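Local atomic coordinates of arginine 3rd transport system periplasmic binding protein (PDB entry 3KZG), a protein that probably binds arginine in the periplasm and hands it to an ABC-type uptake system. Residues A[57-62]-A[196-201]; A[10-15]-A[163-168]; A[39-44]-A[206-211]. All coordinates share one frame; numbering follows the deposited sequence.

From the N terminus, the chain first lays down the start of contact 2 (10-15), then that of contact 3 (39-44) and that of contact 1 (57-62). After further elements of the first lobe it builds the other, and 163-168 returns to strand 4-13, closing contact 2 across the interlobe boundary. Back in the first lobe, 196-201 closes contact 1 and 206-211 closes contact 3. Contact 1 nests within contact 3, while contact 2 crosses both. Contacts 1 and 3 tie the C-terminal elements, strand 196-197 and helix 202-217, to the ends of helices 55-60 and 29-40; their centres are about 17 Å apart. The centre of contact 2 lies about 26 Å from that of contact 1.

Contact 1: A[57-62]-A[196-201]; sequences PALKNR and MANPDQ
L59, K60 and R62 meet the 196-201 segment where helix 55-60 ends in a Schellman motif: R62, with positive phi, is the C-prime residue, and its N bonds back to L59 O. The CB of L59 is directed toward the 196-201 segment. CG of L59 is anti to the backbone N (chi1 177°), and L59 CD2 reaches A197 CA at 3.6 Å and the selenomethionine methyl, M196 CE, at 3.7 Å. F81 and V67 also touch L59, so the apolar half of the contact belongs to the lobe interior. CB of K60 is directed away from 196-201; its backbone does the work, with K60 O accepting R62 NH1 at 2.9 Å in a fairly straight bond (155°) that lies near the guanidinium plane. That bond helps set the rotation of the R62 head group. The N198 amide stacks over one face of the guanidinium with planes 7° apart, N198 CG lying 3.3 Å from R62 NH1. At the guanidinium edge R62 and D200 reach toward each other tip to tip in a salt bridge, R62 NH2 to D200 OD2 at 2.7 Å. The carboxylate stands steeply to the guanidinium plane, and the N-H direction makes this a weak hydrogen bond despite its short length. Water 1 doubles the link: it donates to D200 OD1 at 2.9 Å and accepts weakly from R62 NE at 2.8 Å.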
# COMPACT_ATOMS: atom_id res chain seq x y z
N PRO A 57 21.06 28.20 -23.92
CA PRO A 57 20.76 29.36 -24.76
C PRO A 57 19.42 29.21 -25.48
O PRO A 57 18.70 30.20 -25.67
CB PRO A 57 21.95 29.40 -25.72
CG PRO A 57 22.32 27.95 -25.84
CD PRO A 57 22.25 27.49 -24.40
N ALA A 58 19.08 27.98 -25.85
CA ALA A 58 17.82 27.70 -26.53
C ALA A 58 16.62 28.14 -25.69
O ALA A 58 15.64 28.68 -26.20
CB ALA A 58 17.71 26.21 -26.85
N LEU A 59 16.70 27.90 -24.38
CA LEU A 59 15.62 28.29 -23.48
C LEU A 59 15.60 29.81 -23.32
O LEU A 59 14.54 30.43 -23.37
CB LEU A 59 15.79 27.64 -22.11
CG LEU A 59 14.76 28.03 -21.05
CD1 LEU A 59 13.36 27.67 -21.54
CD2 LEU A 59 15.06 27.31 -19.74
N LYS A 60 16.77 30.40 -23.13
CA LYS A 60 16.86 31.84 -22.97
C LYS A 60 16.34 32.60 -24.19
O LYS A 60 15.81 33.70 -24.05
CB LYS A 60 18.30 32.25 -22.68
CG LYS A 60 18.49 33.75 -22.56
CD LYS A 60 19.88 34.11 -22.04
CE LYS A 60 20.03 33.77 -20.56
NZ LYS A 60 19.92 32.31 -20.27
N ASN A 61 16.49 32.01 -25.37
CA ASN A 61 16.03 32.64 -26.61
C ASN A 61 14.58 32.29 -26.93
O ASN A 61 14.06 32.65 -27.99
CB ASN A 61 16.92 32.23 -27.79
CG ASN A 61 18.38 32.62 -27.60
OD1 ASN A 61 18.69 33.70 -27.09
ND2 ASN A 61 19.29 31.75 -28.02
N ARG A 62 13.92 31.60 -26.01
CA ARG A 62 12.53 31.21 -26.19
C ARG A 62 12.29 30.30 -27.39
O ARG A 62 11.20 30.29 -27.96
CB ARG A 62 11.64 32.45 -26.30
CG ARG A 62 11.20 33.05 -24.96
CD ARG A 62 12.38 33.53 -24.11
NE ARG A 62 11.91 34.17 -22.88
CZ ARG A 62 12.69 34.59 -21.89
NH1 ARG A 62 14.00 34.45 -21.98
NH2 ARG A 62 12.16 35.15 -20.82
N MSE A 196 13.24 23.00 -16.19
CA MSE A 196 13.77 24.36 -16.17
C MSE A 196 13.03 25.33 -17.08
O MSE A 196 12.50 24.96 -18.12
CB MSE A 196 15.25 24.30 -16.55
CG MSE A 196 16.08 25.51 -16.23
SE MSE A 196 17.93 25.11 -16.61
CE MSE A 196 17.79 25.06 -18.57
N ALA A 197 12.99 26.59 -16.67
CA ALA A 197 12.30 27.61 -17.45
C ALA A 197 12.89 28.98 -17.18
O ALA A 197 13.73 29.13 -16.28
CB ALA A 197 10.81 27.59 -17.13
N ASN A 198 12.47 29.97 -17.96
CA ASN A 198 12.95 31.33 -17.77
C ASN A 198 12.20 31.91 -16.57
O ASN A 198 11.06 31.54 -16.30
CB ASN A 198 12.69 32.16 -19.04
CG ASN A 198 13.57 31.73 -20.21
OD1 ASN A 198 13.08 31.35 -21.27
ND2 ASN A 198 14.89 31.79 -20.00
N PRO A 199 12.84 32.82 -15.82
CA PRO A 199 12.22 33.44 -14.64
C PRO A 199 10.79 33.97 -14.79
O PRO A 199 10.00 33.90 -13.84
CB PRO A 199 13.21 34.55 -14.28
CG PRO A 199 14.52 33.94 -14.67
CD PRO A 199 14.20 33.34 -16.03
N ASP A 200 10.45 34.49 -15.96
CA ASP A 200 9.12 35.03 -16.17
C ASP A 200 8.04 33.99 -16.45
O ASP A 200 6.90 34.34 -16.75
CB ASP A 200 9.12 36.07 -17.29
CG ASP A 200 9.62 35.51 -18.61
OD1 ASP A 200 9.50 34.29 -18.83
OD2 ASP A 200 10.11 36.31 -19.44
N GLN A 201 8.39 32.71 -16.34
CA GLN A 201 7.42 31.66 -16.61
C GLN A 201 6.94 31.01 -15.31
O GLN A 201 6.52 29.85 -15.31
CB GLN A 201 8.04 30.60 -17.53
CG GLN A 201 8.59 31.16 -18.85
CD GLN A 201 9.02 30.06 -19.81
OE1 GLN A 201 8.18 29.37 -20.39
NE2 GLN A 201 10.33 29.89 -19.96
O HOH W 1 9.80 33.03 -21.37

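Contact 2: A[10-15]-A[163-168]; sequences SKFNPP and KYWMAS
Y164, P14 and W165 carry this contact, which joins the two lobes of a type II periplasmic binding protein fold. P14 follows strand 4-13 of one lobe, and both aromatic residues lie on helix 159-166 of the other. Y164 CG is anti to the backbone N (chi1 170°), and P14 CB sits over the Y164 ring in a CH-pi contact, 3.7 Å from the centroid and 16° off the ring normal, while P14 CG closes on Y164 CE2 at 3.4 Å. The opposite face of the tyrosine ring is occupied by S168 OG, hydrogen-bonded to Y164 O. Beside it P15, entered through a cis peptide bond, brings CD against Y164 CB. P14 CG also approaches W165 CZ2 obliquely at 3.8 Å. W165 works from its rim: F12 CE2 comes in near the indole plane, 3.4 Å from CZ2. The F12 ring and the six-membered indole ring meet rim to rim, planes 64° apart, and P14 CD lies over the centre of the F12 ring. No hydrogen bond spans the segments directly; water 2 accepts from W165 NE1 at 2.9 Å and donates to N13 OD1 at 2.8 Å and P14 O at 2.7 Å. The segments thus share carbon contacts and a bridging water, with N13 ND2 to D158 a direct bond beside them; this probably suits lobes that part and close, as in periplasmic binding proteins.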
# COMPACT_ATOMS: atom_id res chain seq x y z
N SER A 10 17.83 16.93 -24.37
CA SER A 10 19.10 16.60 -25.01
C SER A 10 18.93 15.51 -26.06
O SER A 10 17.87 14.88 -26.16
CB SER A 10 20.14 16.16 -23.98
OG SER A 10 19.80 14.92 -23.40
N LYS A 11 19.98 15.28 -26.84
CA LYS A 11 19.95 14.28 -27.90
C LYS A 11 20.30 12.86 -27.49
O LYS A 11 19.82 11.91 -28.10
CB LYS A 11 20.87 14.71 -29.05
CG LYS A 11 20.24 15.76 -29.96
CD LYS A 11 21.21 16.21 -31.04
CE LYS A 11 20.51 17.07 -32.08
NZ LYS A 11 21.46 17.67 -33.06
N PHE A 12 21.14 12.69 -26.48
CA PHE A 12 21.52 11.34 -26.10
C PHE A 12 22.03 11.22 -24.66
O PHE A 12 23.12 11.69 -24.32
CB PHE A 12 22.59 10.82 -27.07
CG PHE A 12 22.87 9.35 -26.94
CD1 PHE A 12 21.89 8.41 -27.24
CD2 PHE A 12 24.11 8.90 -26.50
CE1 PHE A 12 22.14 7.04 -27.11
CE2 PHE A 12 24.37 7.54 -26.36
CZ PHE A 12 23.38 6.61 -26.67
N ASN A 13 21.22 10.61 -23.82
CA ASN A 13 21.61 10.39 -22.43
C ASN A 13 20.64 9.41 -21.80
O ASN A 13 19.97 9.72 -20.83
CB ASN A 13 21.64 11.69 -21.64
CG ASN A 13 22.13 11.49 -20.21
OD1 ASN A 13 23.07 10.73 -19.97
ND2 ASN A 13 21.50 12.19 -19.26
N PRO A 14 20.55 8.20 -22.38
CA PRO A 14 19.64 7.19 -21.84
C PRO A 14 19.99 6.99 -20.37
O PRO A 14 21.14 7.18 -19.97
CB PRO A 14 19.96 5.96 -22.70
CG PRO A 14 21.40 6.18 -23.10
CD PRO A 14 21.41 7.64 -23.43
N PRO A 15 19.01 6.60 -19.54
CA PRO A 15 17.62 6.32 -19.89
C PRO A 15 16.68 7.53 -19.84
O PRO A 15 15.47 7.35 -19.87
CB PRO A 15 17.22 5.27 -18.86
CG PRO A 15 17.90 5.80 -17.64
CD PRO A 15 19.28 6.19 -18.15
N LYS A 163 24.39 3.37 -14.63
CA LYS A 163 23.82 2.04 -14.45
C LYS A 163 23.29 1.50 -15.78
O LYS A 163 23.42 0.32 -16.07
CB LYS A 163 22.68 2.07 -13.43
CG LYS A 163 23.14 2.16 -11.99
CD LYS A 163 22.04 1.68 -11.06
CE LYS A 163 21.69 0.22 -11.34
NZ LYS A 163 20.59 -0.26 -10.46
N TYR A 164 22.69 2.39 -16.56
CA TYR A 164 22.16 2.00 -17.87
C TYR A 164 23.28 1.40 -18.72
O TYR A 164 23.16 0.29 -19.23
CB TYR A 164 21.59 3.23 -18.58
CG TYR A 164 21.24 2.98 -20.02
CD1 TYR A 164 20.01 2.43 -20.38
CD2 TYR A 164 22.16 3.23 -21.04
CE1 TYR A 164 19.70 2.14 -21.70
CE2 TYR A 164 21.87 2.94 -22.37
CZ TYR A 164 20.64 2.39 -22.69
OH TYR A 164 20.33 2.07 -23.99
N TRP A 165 24.36 2.15 -18.87
CA TRP A 165 25.48 1.71 -19.68
C TRP A 165 26.13 0.42 -19.22
O TRP A 165 26.49 -0.43 -20.04
CB TRP A 165 26.53 2.82 -19.78
CG TRP A 165 26.07 3.93 -20.66
CD1 TRP A 165 25.68 5.18 -20.28
CD2 TRP A 165 25.86 3.86 -22.08
NE1 TRP A 165 25.24 5.89 -21.36
CE2 TRP A 165 25.33 5.11 -22.48
CE3 TRP A 165 26.06 2.86 -23.04
CZ2 TRP A 165 25.00 5.39 -23.81
CZ3 TRP A 165 25.73 3.14 -24.37
CH2 TRP A 165 25.21 4.39 -24.74
N MSE A 166 26.28 0.24 -17.91
CA MSE A 166 26.90 -0.99 -17.46
C MSE A 166 26.02 -2.20 -17.72
O MSE A 166 26.52 -3.32 -17.83
CB MSE A 166 27.24 -0.92 -15.99
CG MSE A 166 27.94 -2.17 -15.54
SE MSE A 166 28.50 -1.99 -13.75
CE MSE A 166 26.85 -2.49 -12.86
N ALA A 167 24.72 -1.99 -17.84
CA ALA A 167 23.80 -3.09 -18.09
C ALA A 167 23.27 -3.08 -19.52
O ALA A 167 22.33 -3.81 -19.84
CB ALA A 167 22.64 -3.03 -17.10
N SER A 168 23.87 -2.27 -20.38
CA SER A 168 23.41 -2.19 -21.76
C SER A 168 24.49 -2.42 -22.81
O SER A 168 24.18 -2.69 -23.97
CB SER A 168 22.74 -0.83 -22.00
OG SER A 168 21.60 -0.68 -21.18
O HOH W 2 23.46 8.11 -21.01

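Contact 3: A[39-44]-A[206-211]; sequences RRLHAT and KKINKI
R40 meets I211 through the methylenes of its side chain, while its guanidinium, the flat group of the pair, points its nitrogens elsewhere. NE makes a salt bridge with E36 and NH1 another with D218, just past helix 202-217; neither face is packed by the 206-211 segment. The chain is extended from CG to NE (chi2 173°), which carries R40 CD past the isoleucine, 3.4 Å from I211 CG2. The I211 chain turns at chi2 (-59°), which places I211 CD1 against R40 CB at 3.5 Å. Next in sequence, L41 precedes H42, whose positive phi belongs to a Schellman motif. The two methyls of L41 divide the work. L41 CD2 reaches K207 CB at 4.0 Å and I211 CG1 at 4.1 Å, touching residues one helical turn apart, and L41 CD1 meets I208 CG1 at 4.0 Å. The contact thus packs the C-terminal end of helix 29-40 against the flank of helix 202-217, whose K210 NZ bonds to S188 OG of a second subunit. No hydrogen bond crosses between the segments, so their grip is dispersive, with the R40-D218 salt bridge adding a polar link just beyond.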
# COMPACT_ATOMS: atom_id res chain seq x y z
N ARG A 39 -0.40 16.46 -20.80
CA ARG A 39 -1.80 16.08 -20.96
C ARG A 39 -2.62 16.57 -19.77
O ARG A 39 -3.79 16.92 -19.92
CB ARG A 39 -1.96 14.56 -21.11
CG ARG A 39 -1.56 13.73 -19.90
CD ARG A 39 -1.82 12.25 -20.16
NE ARG A 39 -3.25 11.92 -20.09
CZ ARG A 39 -3.94 11.82 -18.95
NH1 ARG A 39 -3.34 12.03 -17.79
NH2 ARG A 39 -5.23 11.53 -18.98
N ARG A 40 -1.98 16.62 -18.61
CA ARG A 40 -2.64 17.09 -17.40
C ARG A 40 -2.79 18.61 -17.49
O ARG A 40 -3.68 19.19 -16.89
CB ARG A 40 -1.83 16.70 -16.16
CG ARG A 40 -1.94 15.21 -15.86
CD ARG A 40 -1.00 14.76 -14.75
NE ARG A 40 -1.10 13.32 -14.56
CZ ARG A 40 -1.79 12.72 -13.60
NH1 ARG A 40 -2.46 13.44 -12.70
NH2 ARG A 40 -1.82 11.40 -13.53
N LEU A 41 -1.92 19.23 -18.27
CA LEU A 41 -1.96 20.66 -18.50
C LEU A 41 -2.94 20.93 -19.64
O LEU A 41 -3.23 22.09 -19.96
CB LEU A 41 -0.57 21.19 -18.88
CG LEU A 41 0.48 21.29 -17.78
CD1 LEU A 41 1.83 21.69 -18.37
CD2 LEU A 41 0.03 22.31 -16.75
N HIS A 42 -3.45 19.86 -20.23
CA HIS A 42 -4.39 19.96 -21.35
C HIS A 42 -3.72 20.60 -22.55
O HIS A 42 -4.36 21.28 -23.35
CB HIS A 42 -5.62 20.78 -20.94
CG HIS A 42 -6.38 20.21 -19.78
ND1 HIS A 42 -7.32 20.93 -19.08
CD2 HIS A 42 -6.34 18.98 -19.21
CE1 HIS A 42 -7.82 20.18 -18.12
NE2 HIS A 42 -7.25 18.99 -18.18
N ALA A 43 -2.41 20.39 -22.68
CA ALA A 43 -1.65 20.95 -23.78
C ALA A 43 -0.90 19.86 -24.54
O ALA A 43 -0.35 18.93 -23.95
CB ALA A 43 -0.66 21.98 -23.26
N THR A 44 -0.87 19.98 -25.87
CA THR A 44 -0.15 19.02 -26.69
C THR A 44 1.34 19.22 -26.44
O THR A 44 1.77 20.33 -26.13
CB THR A 44 -0.48 19.21 -28.19
OG1 THR A 44 -0.27 20.57 -28.56
CG2 THR A 44 -1.93 18.83 -28.47
N LYS A 206 4.40 26.94 -11.75
CA LYS A 206 3.50 26.68 -10.63
C LYS A 206 2.43 25.66 -10.97
O LYS A 206 2.07 24.82 -10.14
CB LYS A 206 2.87 27.99 -10.15
CG LYS A 206 3.84 28.81 -9.30
CD LYS A 206 3.23 30.13 -8.84
CE LYS A 206 4.26 30.94 -8.06
NZ LYS A 206 3.75 32.28 -7.66
N LYS A 207 1.91 25.72 -12.20
CA LYS A 207 0.89 24.77 -12.63
C LYS A 207 1.54 23.38 -12.75
O LYS A 207 0.92 22.36 -12.43
CB LYS A 207 0.30 25.20 -13.98
CG LYS A 207 -0.51 26.51 -13.91
CD LYS A 207 -0.97 27.01 -15.28
CE LYS A 207 0.21 27.55 -16.10
NZ LYS A 207 -0.21 28.25 -17.36
N ILE A 208 2.79 23.34 -13.19
CA ILE A 208 3.50 22.07 -13.32
C ILE A 208 3.80 21.47 -11.94
O ILE A 208 3.81 20.25 -11.78
CB ILE A 208 4.83 22.25 -14.10
CG1 ILE A 208 4.52 22.58 -15.57
CG2 ILE A 208 5.69 20.99 -14.00
CD1 ILE A 208 5.74 22.97 -16.38
N ASN A 209 4.03 22.32 -10.95
CA ASN A 209 4.30 21.82 -9.61
C ASN A 209 3.06 21.12 -9.06
O ASN A 209 3.15 20.02 -8.50
CB ASN A 209 4.74 22.96 -8.68
CG ASN A 209 6.13 23.48 -9.01
OD1 ASN A 209 6.89 22.81 -9.73
ND2 ASN A 209 6.47 24.65 -8.49
N LYS A 210 1.90 21.76 -9.21
CA LYS A 210 0.66 21.15 -8.74
C LYS A 210 0.47 19.80 -9.41
O LYS A 210 0.12 18.83 -8.75
CB LYS A 210 -0.54 22.07 -9.01
CG LYS A 210 -0.53 23.33 -8.17
CD LYS A 210 -1.91 23.98 -8.05
CE LYS A 210 -2.39 24.57 -9.36
NZ LYS A 210 -3.62 25.41 -9.18
N ILE A 211 0.71 19.75 -10.72
CA ILE A 211 0.57 18.51 -11.49
C ILE A 211 1.49 17.42 -10.95
O ILE A 211 1.10 16.26 -10.83
CB ILE A 211 0.90 18.72 -13.00
CG1 ILE A 211 -0.14 19.63 -13.66
CG2 ILE A 211 0.92 17.37 -13.73
CD1 ILE A 211 -1.56 19.10 -13.57